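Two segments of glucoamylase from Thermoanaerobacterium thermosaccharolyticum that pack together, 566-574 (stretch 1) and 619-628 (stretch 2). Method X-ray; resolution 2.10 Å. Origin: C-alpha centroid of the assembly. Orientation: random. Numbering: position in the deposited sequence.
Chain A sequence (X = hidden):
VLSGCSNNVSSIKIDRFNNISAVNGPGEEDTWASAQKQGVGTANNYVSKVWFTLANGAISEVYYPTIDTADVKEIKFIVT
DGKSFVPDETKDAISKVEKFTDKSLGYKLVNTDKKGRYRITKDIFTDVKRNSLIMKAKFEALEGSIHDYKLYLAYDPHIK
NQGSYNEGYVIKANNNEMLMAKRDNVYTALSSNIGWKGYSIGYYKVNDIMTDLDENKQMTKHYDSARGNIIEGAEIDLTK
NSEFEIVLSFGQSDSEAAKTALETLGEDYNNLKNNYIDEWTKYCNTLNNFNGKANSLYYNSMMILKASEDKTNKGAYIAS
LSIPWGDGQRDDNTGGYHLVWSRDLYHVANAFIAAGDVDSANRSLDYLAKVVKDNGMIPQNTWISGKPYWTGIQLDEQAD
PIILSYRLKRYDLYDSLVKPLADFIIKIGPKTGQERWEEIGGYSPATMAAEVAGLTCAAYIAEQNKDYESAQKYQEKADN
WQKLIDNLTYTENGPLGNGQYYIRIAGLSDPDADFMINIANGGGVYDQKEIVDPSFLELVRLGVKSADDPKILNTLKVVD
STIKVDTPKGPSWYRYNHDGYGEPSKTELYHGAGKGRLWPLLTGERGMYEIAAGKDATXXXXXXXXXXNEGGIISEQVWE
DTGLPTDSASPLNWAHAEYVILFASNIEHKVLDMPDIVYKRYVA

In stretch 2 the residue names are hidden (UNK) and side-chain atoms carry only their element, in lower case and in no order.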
# COMPACT_ATOMS: atom_id res chain seq x y z
N ASP A 566 -7.89 23.79 -3.16
CA ASP A 566 -6.69 24.28 -2.49
C ASP A 566 -6.84 23.99 -1.00
O ASP A 566 -7.51 24.72 -0.28
CB ASP A 566 -6.53 25.79 -2.68
CG ASP A 566 -5.91 26.15 -4.01
OD1 ASP A 566 -4.76 25.71 -4.26
OD2 ASP A 566 -6.55 26.89 -4.79
N THR A 567 -6.22 22.91 -0.53
CA THR A 567 -6.29 22.57 0.89
C THR A 567 -5.25 23.38 1.66
O THR A 567 -4.37 24.00 1.06
CB THR A 567 -5.97 21.09 1.14
OG1 THR A 567 -4.56 20.89 0.96
CG2 THR A 567 -6.72 20.19 0.17
N PRO A 568 -5.35 23.39 2.99
CA PRO A 568 -4.34 24.15 3.73
C PRO A 568 -2.95 23.52 3.66
O PRO A 568 -2.00 24.02 4.26
CB PRO A 568 -4.92 24.21 5.16
CG PRO A 568 -5.80 23.02 5.23
CD PRO A 568 -6.45 22.97 3.87
N LYS A 569 -2.83 22.42 2.92
CA LYS A 569 -1.56 21.71 2.75
C LYS A 569 -1.08 21.92 1.31
O LYS A 569 0.05 21.56 0.95
CB LYS A 569 -1.72 20.21 2.97
CG LYS A 569 -2.21 19.79 4.35
CD LYS A 569 -1.08 19.73 5.35
CE LYS A 569 -1.53 19.02 6.62
NZ LYS A 569 -0.39 18.68 7.51
N GLY A 570 -1.95 22.49 0.48
CA GLY A 570 -1.62 22.71 -0.91
C GLY A 570 -2.75 22.25 -1.82
O GLY A 570 -3.80 21.81 -1.34
N PRO A 571 -2.56 22.31 -3.14
CA PRO A 571 -3.63 21.89 -4.04
C PRO A 571 -3.66 20.40 -4.35
O PRO A 571 -2.63 19.72 -4.35
CB PRO A 571 -3.34 22.70 -5.28
CG PRO A 571 -1.83 22.62 -5.34
CD PRO A 571 -1.43 22.89 -3.89
N SER A 572 -4.87 19.90 -4.59
CA SER A 572 -5.07 18.51 -4.99
C SER A 572 -6.34 18.46 -5.83
O SER A 572 -7.09 19.44 -5.89
CB SER A 572 -5.18 17.58 -3.78
OG SER A 572 -4.96 16.23 -4.20
N TRP A 573 -6.58 17.34 -6.48
CA TRP A 573 -7.74 17.18 -7.34
C TRP A 573 -8.51 15.89 -7.08
O TRP A 573 -7.95 14.94 -6.54
CB TRP A 573 -7.30 17.16 -8.81
CG TRP A 573 -6.77 18.46 -9.32
CD1 TRP A 573 -7.41 19.32 -10.16
CD2 TRP A 573 -5.51 19.08 -9.00
NE1 TRP A 573 -6.64 20.43 -10.39
CE2 TRP A 573 -5.47 20.31 -9.69
CE3 TRP A 573 -4.42 18.71 -8.20
CZ2 TRP A 573 -4.38 21.19 -9.59
CZ3 TRP A 573 -3.33 19.58 -8.10
CH2 TRP A 573 -3.32 20.80 -8.80
N TYR A 574 -9.80 15.88 -7.44
CA TYR A 574 -10.63 14.67 -7.33
C TYR A 574 -10.30 13.92 -8.62
O TYR A 574 -9.79 14.51 -9.57
CB TYR A 574 -12.12 15.01 -7.36
CG TYR A 574 -12.65 15.78 -6.18
CD1 TYR A 574 -12.99 15.13 -5.00
CD2 TYR A 574 -12.83 17.16 -6.24
CE1 TYR A 574 -13.50 15.83 -3.91
CE2 TYR A 574 -13.34 17.88 -5.16
CZ TYR A 574 -13.67 17.20 -4.00
OH TYR A 574 -14.18 17.90 -2.93
N UNK A 619 6.19 23.72 -5.77
CA UNK A 619 5.00 23.75 -4.91
C UNK A 619 4.23 22.42 -4.89
O UNK A 619 3.56 22.10 -3.91
c UNK A 619 6.13 24.79 -6.78
c UNK A 619 4.18 24.91 -5.49
c UNK A 619 4.66 25.02 -6.89
N UNK A 620 4.33 21.65 -5.97
CA UNK A 620 3.66 20.35 -6.04
C UNK A 620 4.49 19.35 -5.25
O UNK A 620 3.94 18.43 -4.64
c UNK A 620 3.10 21.93 -8.95
c UNK A 620 0.35 21.61 -8.79
c UNK A 620 3.49 19.91 -7.50
c UNK A 620 1.20 20.69 -8.19
c UNK A 620 2.58 20.83 -8.25
o UNK A 620 0.05 23.63 -10.04
c UNK A 620 0.88 22.70 -9.47
c UNK A 620 2.25 22.86 -9.55
N UNK A 621 5.81 19.51 -5.27
CA UNK A 621 6.66 18.62 -4.49
C UNK A 621 6.35 18.90 -3.02
O UNK A 621 6.09 17.99 -2.23
c UNK A 621 9.03 18.16 -3.75
c UNK A 621 8.17 18.89 -4.77
c UNK A 621 8.53 18.42 -6.18
N UNK A 622 6.34 20.18 -2.65
CA UNK A 622 6.06 20.59 -1.28
C UNK A 622 4.68 20.15 -0.81
O UNK A 622 4.50 19.77 0.35
n UNK A 622 10.35 23.60 -0.91
c UNK A 622 6.20 22.11 -1.13
c UNK A 622 10.02 22.19 -0.60
c UNK A 622 7.64 22.61 -1.30
c UNK A 622 8.55 22.03 -0.24
N UNK A 623 3.69 20.21 -1.70
CA UNK A 623 2.34 19.80 -1.34
C UNK A 623 2.30 18.31 -1.00
O UNK A 623 1.69 17.90 -0.01
c UNK A 623 1.38 20.11 -2.48
N UNK A 624 2.93 17.49 -1.84
CA UNK A 624 2.95 16.06 -1.58
C UNK A 624 3.64 15.76 -0.25
O UNK A 624 3.22 14.87 0.49
c UNK A 624 2.83 15.21 -4.00
s UNK A 624 3.41 13.92 -5.11
c UNK A 624 3.66 15.31 -2.72
c UNK A 624 2.69 12.47 -4.38
N UNK A 625 4.68 16.53 0.07
CA UNK A 625 5.42 16.33 1.31
C UNK A 625 4.53 16.61 2.52
O UNK A 625 4.57 15.87 3.50
c UNK A 625 8.88 17.74 0.20
c UNK A 625 7.73 16.76 0.36
o UNK A 625 9.77 17.45 -0.63
o UNK A 625 8.89 18.78 0.89
c UNK A 625 6.67 17.22 1.35
N UNK A 626 3.73 17.66 2.44
CA UNK A 626 2.84 18.02 3.53
C UNK A 626 1.66 17.05 3.63
O UNK A 626 1.09 16.86 4.70
c UNK A 626 2.92 21.88 2.96
c UNK A 626 2.33 19.46 3.34
c UNK A 626 3.46 20.49 3.24
n UNK A 626 5.10 22.91 3.59
c UNK A 626 4.04 22.85 2.56
N UNK A 627 1.30 16.42 2.51
CA UNK A 627 0.19 15.47 2.51
C UNK A 627 0.59 14.19 3.23
O UNK A 627 -0.26 13.47 3.76
c UNK A 627 -2.94 17.80 0.64
c UNK A 627 -0.99 16.54 -0.89
c UNK A 627 -1.81 17.51 -1.47
c UNK A 627 -0.24 15.15 1.07
c UNK A 627 -1.13 16.19 0.45
c UNK A 627 -2.79 18.14 -0.70
c UNK A 627 -2.11 16.83 1.21
N UNK A 628 1.89 13.90 3.25
CA UNK A 628 2.39 12.71 3.91
C UNK A 628 2.17 12.88 5.41
O UNK A 628 2.16 14.01 5.91
c UNK A 628 3.88 12.51 3.61

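Position 619 carries three carbons that close a ring onto its own backbone N and touch nothing on stretch 1, which identifies Pro619. Its O accepts the backbone hydrogen bond from N of position 623.

At position 620 one carbon leads to a six-carbon ring bearing an oxygen, and a ring carbon lies near Trp573 and Pro571; this is Tyr620. Its CA-to-CB bond points sideways, yet its ring, with chi1 in the m well, comes nearer the strand. CE1 lies 3.8 Å from CH2 of Trp573, the two rings meeting edge to edge, and 4.2 Å from CG of Pro571. A long aromatic side chain suits partners lying beyond the reach of a short one.

Position 621 has one carbon carrying two more, out of reach of stretch 1: Val621, buried. Position 622 has four carbons in a row ending in nitrogen, without contact to stretch 1, hence Lys622, whose end leads away into exposed surroundings, as suits a charged group.

A single carbon at position 623, pointing toward stretch 1 and lying against Gly570 and Pro571, means Ala623. Its CB lies 4.3 Å from CA of Gly570 and 4.2 Å from CD of Pro571. A small side chain fits this close approach, and glycine complements it: a CB on Gly570 would clash with that of Ala623.

Position 624, an unbranched run of two carbons, sulfur and carbon pointing away from stretch 1, is Met624, buried. Position 625, three carbons with two oxygens on the third and no contact, is Glu625, whose OE1 is hydrogen-bonded elsewhere in the structure.

Position 626 again shows four carbons and a terminal nitrogen, with a chain carbon near O of Lys569: Lys626. Its CB points toward stretch 1 and its CD lies 3.5 Å from O of Lys569, while its end leads away, so the aliphatic part packs and the amine stays exposed.

Position 627 has one carbon and a plain six-carbon ring, near Thr567, Lys569 and Ser572: Phe627. CE2 lies 3.6 Å from CB of Lys569 and 3.5 Å from OG1 of Thr567, and CZ 3.9 Å from CB of Ser572. Its apolar ring suits this buried site. Position 628, one carbon without contact, is Ala628, the first residue to leave helical geometry.

The contact works by packing, without hydrogen bonds between the stretches. The type I turn from Thr567 to Gly570, held by Gly570 N to Thr567 O (2.9 Å), leads into a strand crossing the helix almost perpendicularly. Gly570 and Ala623 permit close backbones, and the rings of Tyr620 and Phe627 extend the packing.

Stretch 2 619-628: PYVKAMEKFA
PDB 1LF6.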